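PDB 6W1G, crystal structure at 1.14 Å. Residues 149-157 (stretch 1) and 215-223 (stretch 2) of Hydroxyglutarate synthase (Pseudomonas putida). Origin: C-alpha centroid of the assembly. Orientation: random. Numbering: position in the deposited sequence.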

ATOM      1  N   SER A 149     -24.636 -16.418   7.047  1.00 28.10           N
ATOM      2  CA  SER A 149     -25.371 -16.153   8.278  1.00 33.04           C
ATOM      3  C   SER A 149     -24.464 -15.575   9.354  1.00 32.05           C
ATOM      4  O   SER A 149     -24.844 -14.617  10.037  1.00 36.35           O
ATOM      5  CB  SER A 149     -26.120 -17.386   8.779  1.00 37.06           C
ATOM      6  OG  SER A 149     -25.306 -18.544   8.749  1.00 40.88           O
ATOM      7  N   ILE A 150     -23.241 -16.105   9.492  1.00 28.45           N
ATOM      8  CA  ILE A 150     -22.336 -15.595  10.514  1.00 28.07           C
ATOM      9  C   ILE A 150     -21.996 -14.143  10.229  1.00 28.97           C
ATOM     10  O   ILE A 150     -22.025 -13.284  11.122  1.00 32.90           O
ATOM     11  CB  ILE A 150     -21.072 -16.471  10.597  1.00 29.00           C
ATOM     12  CG1 ILE A 150     -21.452 -17.830  11.174  1.00 32.90           C
ATOM     13  CG2 ILE A 150     -20.023 -15.788  11.429  1.00 27.57           C
ATOM     14  CD1 ILE A 150     -20.469 -18.923  10.835  1.00 35.24           C
ATOM     15  N   LEU A 151     -21.668 -13.845   8.970  1.00 25.37           N
ATOM     16  CA  LEU A 151     -21.267 -12.493   8.608  1.00 26.65           C
ATOM     17  C   LEU A 151     -22.434 -11.528   8.708  1.00 33.77           C
ATOM     18  O   LEU A 151     -22.253 -10.358   9.064  1.00 35.28           O
ATOM     19  CB  LEU A 151     -20.714 -12.491   7.182  1.00 22.64           C
ATOM     20  CG  LEU A 151     -19.360 -13.164   7.015  1.00 20.79           C
ATOM     21  CD1 LEU A 151     -19.031 -13.232   5.549  1.00 22.29           C
ATOM     22  CD2 LEU A 151     -18.308 -12.402   7.783  1.00 21.38           C
ATOM     23  N   ALA A 152     -23.636 -12.011   8.408  1.00 35.87           N
ATOM     24  CA  ALA A 152     -24.780 -11.114   8.313  1.00 38.61           C
ATOM     25  C   ALA A 152     -25.028 -10.414   9.635  1.00 40.08           C
ATOM     26  O   ALA A 152     -25.373  -9.223   9.664  1.00 42.33           O
ATOM     27  CB  ALA A 152     -26.015 -11.908   7.894  1.00 40.53           C
ATOM     28  N   LYS A 153     -24.863 -11.133  10.744  1.00 37.93           N
ATOM     29  CA  LYS A 153     -25.253 -10.604  12.039  1.00 39.37           C
ATOM     30  C   LYS A 153     -24.132  -9.967  12.845  1.00 36.15           C
ATOM     31  O   LYS A 153     -24.417  -9.374  13.892  1.00 40.22           O
ATOM     32  CB  LYS A 153     -25.859 -11.715  12.890  1.00 44.07           C
ATOM     33  CG  LYS A 153     -24.871 -12.830  13.257  1.00 46.62           C
ATOM     34  CD  LYS A 153     -25.648 -14.063  13.728  1.00 46.62           C
ATOM     35  CE  LYS A 153     -24.761 -15.282  13.929  1.00 46.77           C
ATOM     36  NZ  LYS A 153     -25.554 -16.535  13.810  1.00 48.42           N
ATOM     37  N   ARG A 154     -22.878 -10.082  12.422  1.00 29.99           N
ATOM     38  CA  ARG A 154     -21.830  -9.435  13.200  1.00 24.71           C
ATOM     39  C   ARG A 154     -21.864  -7.922  12.975  1.00 21.52           C
ATOM     40  O   ARG A 154     -22.318  -7.426  11.931  1.00 23.17           O
ATOM     41  CB  ARG A 154     -20.464 -10.010  12.858  1.00 24.33           C
ATOM     42  CG  ARG A 154     -19.864  -9.543  11.550  1.00 22.87           C
ATOM     43  CD  ARG A 154     -18.523 -10.227  11.346  1.00 20.69           C
ATOM     44  NE  ARG A 154     -17.848  -9.692  10.173  1.00 19.04           N
ATOM     45  CZ  ARG A 154     -16.622 -10.019   9.778  1.00 18.46           C
ATOM     46  NH1 ARG A 154     -15.916 -10.881  10.486  1.00 21.23           N
ATOM     47  NH2 ARG A 154     -16.109  -9.466   8.683  1.00 18.12           N
ATOM     48  N   GLN A 155     -21.356  -7.182  13.964  1.00 20.66           N
ATOM     49  CA  GLN A 155     -21.246  -5.726  13.903  1.00 18.48           C
ATOM     50  C   GLN A 155     -19.807  -5.316  14.198  1.00 17.02           C
ATOM     51  O   GLN A 155     -19.408  -5.237  15.363  1.00 21.77           O
ATOM     52  CB  GLN A 155     -22.184  -5.049  14.890  1.00 23.82           C
ATOM     53  CG  GLN A 155     -21.994  -3.524  14.987  1.00 29.26           C
ATOM     54  CD  GLN A 155     -22.103  -2.778  13.650  1.00 30.28           C
ATOM     55  OE1 GLN A 155     -21.097  -2.502  13.017  1.00 25.32           O
ATOM     56  NE2 GLN A 155     -23.323  -2.433  13.243  1.00 33.90           N
ATOM     57  N   ILE A 156     -19.032  -5.051  13.157  1.00 14.01           N
ATOM     58  CA  ILE A 156     -17.603  -4.824  13.337  1.00 14.38           C
ATOM     59  C   ILE A 156     -17.227  -3.425  13.787  1.00 13.00           C
ATOM     60  O   ILE A 156     -16.079  -3.199  14.154  1.00 15.10           O
ATOM     61  CB  ILE A 156     -16.835  -5.216  12.061  1.00 14.12           C
ATOM     62  CG1 ILE A 156     -17.103  -4.249  10.910  1.00 13.45           C
ATOM     63  CG2 ILE A 156     -17.114  -6.686  11.689  1.00 15.72           C
ATOM     64  CD1 ILE A 156     -16.202  -4.489   9.725  1.00 14.59           C
ATOM     65  N   PHE A 157     -18.129  -2.458  13.756  1.00 12.39           N
ATOM     66  CA  PHE A 157     -17.869  -1.094  14.158  1.00 12.96           C
ATOM     67  C   PHE A 157     -18.545  -0.789  15.480  1.00 13.40           C
ATOM     68  O   PHE A 157     -19.705  -1.179  15.694  1.00 16.49           O
ATOM     69  CB  PHE A 157     -18.423  -0.127  13.140  1.00 14.54           C
ATOM     70  CG  PHE A 157     -17.949  -0.405  11.738  1.00 14.68           C
ATOM     71  CD1 PHE A 157     -16.660  -0.110  11.343  1.00 15.06           C
ATOM     72  CD2 PHE A 157     -18.792  -1.050  10.827  1.00 16.27           C
ATOM     73  CE1 PHE A 157     -16.247  -0.401  10.028  1.00 17.33           C
ATOM     74  CE2 PHE A 157     -18.386  -1.340   9.545  1.00 17.24           C
ATOM     75  CZ  PHE A 157     -17.140  -1.020   9.142  1.00 16.49           C
ATOM     76  N   ASP A 215     -10.395 -17.082   8.012  1.00 20.61           N
ATOM     77  CA  ASP A 215      -9.835 -15.871   8.590  1.00 20.32           C
ATOM     78  C   ASP A 215     -10.877 -14.753   8.680  1.00 19.34           C
ATOM     79  O   ASP A 215     -10.865 -13.974   9.639  1.00 21.88           O
ATOM     80  CB  ASP A 215      -8.597 -15.427   7.804  1.00 21.88           C
ATOM     81  CG  ASP A 215      -7.930 -14.205   8.406  1.00 23.09           C
ATOM     82  OD1 ASP A 215      -7.377 -14.320   9.521  1.00 25.59           O
ATOM     83  OD2 ASP A 215      -7.978 -13.131   7.776  1.00 24.71           O
ATOM     84  N   VAL A 216     -11.769 -14.662   7.690  1.00 17.70           N
ATOM     85  CA  VAL A 216     -12.812 -13.638   7.680  1.00 17.72           C
ATOM     86  C   VAL A 216     -14.002 -14.064   8.529  1.00 17.77           C
ATOM     87  O   VAL A 216     -14.461 -13.346   9.419  1.00 21.69           O
ATOM     88  CB  VAL A 216     -13.234 -13.332   6.228  1.00 17.34           C
ATOM     89  CG1 VAL A 216     -14.429 -12.377   6.192  1.00 19.92           C
ATOM     90  CG2 VAL A 216     -12.062 -12.730   5.459  1.00 19.23           C
ATOM     91  N   VAL A 217     -14.536 -15.250   8.268  1.00 19.53           N
ATOM     92  CA  VAL A 217     -15.816 -15.606   8.851  1.00 19.58           C
ATOM     93  C   VAL A 217     -15.683 -15.977  10.321  1.00 20.96           C
ATOM     94  O   VAL A 217     -16.593 -15.720  11.122  1.00 22.89           O
ATOM     95  CB  VAL A 217     -16.438 -16.770   8.053  1.00 22.41           C
ATOM     96  CG1 VAL A 217     -17.710 -17.233   8.703  1.00 23.73           C
ATOM     97  CG2 VAL A 217     -16.699 -16.359   6.627  1.00 23.36           C
ATOM     98  N   ALA A 218     -14.573 -16.593  10.704  1.00 21.79           N
ATOM     99  CA  ALA A 218     -14.485 -17.166  12.038  1.00 23.68           C
ATOM    100  C   ALA A 218     -14.188 -16.157  13.148  1.00 23.70           C
ATOM    101  O   ALA A 218     -14.286 -16.513  14.316  1.00 26.31           O
ATOM    102  CB  ALA A 218     -13.419 -18.266  12.107  1.00 26.15           C
ATOM    103  N   PHE A 219     -13.815 -14.928  12.820  1.00 25.92           N
ATOM    104  CA  PHE A 219     -13.380 -13.959  13.816  1.00 25.80           C
ATOM    105  C   PHE A 219     -14.373 -12.813  13.916  1.00 24.91           C
ATOM    106  O   PHE A 219     -15.221 -12.600  13.033  1.00 25.66           O
ATOM    107  CB  PHE A 219     -11.969 -13.446  13.498  1.00 27.30           C
ATOM    108  CG  PHE A 219     -10.922 -14.530  13.567  1.00 28.43           C
ATOM    109  CD1 PHE A 219     -10.673 -15.332  12.477  1.00 26.11           C
ATOM    110  CD2 PHE A 219     -10.228 -14.775  14.740  1.00 29.20           C
ATOM    111  CE1 PHE A 219      -9.731 -16.341  12.544  1.00 27.73           C
ATOM    112  CE2 PHE A 219      -9.291 -15.794  14.806  1.00 29.84           C
ATOM    113  CZ  PHE A 219      -9.042 -16.564  13.715  1.00 28.97           C
ATOM    114  N   LYS A 220     -14.250 -12.078  15.010  1.00 23.80           N
ATOM    115  CA  LYS A 220     -15.233 -11.060  15.323  1.00 25.31           C
ATOM    116  C   LYS A 220     -15.178  -9.891  14.352  1.00 23.86           C
ATOM    117  O   LYS A 220     -16.200  -9.214  14.154  1.00 25.17           O
ATOM    118  CB  LYS A 220     -15.017 -10.552  16.742  1.00 30.63           C
ATOM    119  CG  LYS A 220     -15.212 -11.621  17.817  1.00 36.60           C
ATOM    120  CD  LYS A 220     -15.198 -11.018  19.221  1.00 40.45           C
ATOM    121  CE  LYS A 220     -14.941 -12.064  20.290  1.00 44.03           C
ATOM    122  NZ  LYS A 220     -14.645 -11.438  21.616  1.00 46.56           N
ATOM    123  N   GLY A 221     -14.010  -9.623  13.769  1.00 19.12           N
ATOM    124  CA  GLY A 221     -13.855  -8.487  12.897  1.00 16.65           C
ATOM    125  C   GLY A 221     -12.600  -8.570  12.078  1.00 15.44           C
ATOM    126  O   GLY A 221     -11.864  -9.573  12.112  1.00 16.65           O
ATOM    127  N   PRO A 222     -12.316  -7.512  11.311  1.00 14.55           N
ATOM    128  CA  PRO A 222     -11.168  -7.485  10.374  1.00 16.16           C
ATOM    129  C   PRO A 222      -9.842  -7.153  11.038  1.00 16.91           C
ATOM    130  O   PRO A 222      -9.330  -6.021  10.961  1.00 16.80           O
ATOM    131  CB  PRO A 222     -11.577  -6.406   9.371  1.00 16.78           C
ATOM    132  CG  PRO A 222     -12.391  -5.468  10.155  1.00 15.75           C
ATOM    133  CD  PRO A 222     -13.204  -6.356  11.083  1.00 14.46           C
ATOM    134  N   HIS A 223      -9.256  -8.129  11.679  1.00 14.81           N
ATOM    135  CA  HIS A 223      -7.972  -7.925  12.331  1.00 14.46           C
ATOM    136  C   HIS A 223      -6.897  -7.636  11.288  1.00 12.69           C
ATOM    137  O   HIS A 223      -7.047  -7.908  10.090  1.00 14.93           O
ATOM    138  CB  HIS A 223      -7.601  -9.128  13.192  1.00 14.87           C
ATOM    139  CG  HIS A 223      -7.678 -10.448  12.496  1.00 16.17           C
ATOM    140  ND1 HIS A 223      -8.341 -11.525  13.047  1.00 21.14           N
ATOM    141  CD2 HIS A 223      -7.191 -10.875  11.307  1.00 18.34           C
ATOM    142  CE1 HIS A 223      -8.247 -12.562  12.235  1.00 22.24           C
ATOM    143  NE2 HIS A 223      -7.564 -12.191  11.166  1.00 18.80           N
TER
HETATM  144  O   HOH W   1     -18.355  -8.358  15.674  1.00 40.47           O

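Where a helix runs out into a loop, the mode of packing often changes with it: aliphatic side chains serve the helix, and a long polar side chain can reach carbonyl groups that the partner's backbone leaves available. Two segments of hydroxyglutarate synthase, at least 62 residues apart in sequence wherever they touch, illustrate the principle in a contact that buries 395 Å² in total.

The helical part of stretch 1 contributes two neighbouring aliphatic residues. Ile150 directs its CA-to-CB bond toward stretch 2, and its side chain packs on Val217: Ile150 CG2 and Ile150 CD1 each lie 3.9 Å from Val217 CG1, and Ile150 CG2 is 3.4 Å from Val217 O. Leu151 starts sideways, but its m,t rotamer carries the end of the chain nearer the partner. Leu151 CD1 packs 4.0 Å from Val217 CG2, and Leu151 CD2 lies 4.2 Å from Val216 CG1 and 4.4 Å from Val217 CG2. Val217 thus meets Ile150 through one methyl and Leu151 through the other, a use of both branches that suits a compact residue in a buried, apolar setting. Ser149, Ala152 and Lys153 take no part.

Beyond the helix, Arg154 changes the chemistry. With chi1 in p and the following torsions near t, its extended side chain crosses to stretch 2, where Arg154 NH1 donates two weak hydrogen bonds, to Val216 O at 3.1 Å and to Phe219 O at 3.2 Å. The N-H...acceptor angles, 122° and 129°, are far from linear, which is why both bonds count as weak. Phe219 O sits at the edge of the guanidinium, whereas Gly221 CA lies over one face, 4.0 Å from Arg154 NH1. Arg154 NE and NH2 are hydrogen-bonded elsewhere in the structure, so the whole head group is engaged.

The CA-to-CB bond of Gln155 points away, yet its backbone still joins the contact through a water, which donates to Lys220 O at 2.8 Å and, weakly, to Gln155 O at 3.3 Å. The CA-to-CB bond of Lys220 also points away; its carbonyl faces the contact.

Ile156 restores apolar packing. Ile156 CG2 approaches Lys220 O at 3.6 Å and Gly221 CA at 3.9 Å, and both Ile156 CD1 (3.8 Å) and Ile156 CG2 (4.0 Å) lie against Pro222 CD. The backbones come close here, with Ile156 CA and Gly221 CA 5.3 Å apart. Gly221 suits its own loop as well: a CB would lie only 2.8 Å from Pro222 CD and clash. Phe157, buried but beyond contact, donates from its backbone N to Gln155 OE1 at 3.1 Å, a bond within stretch 1.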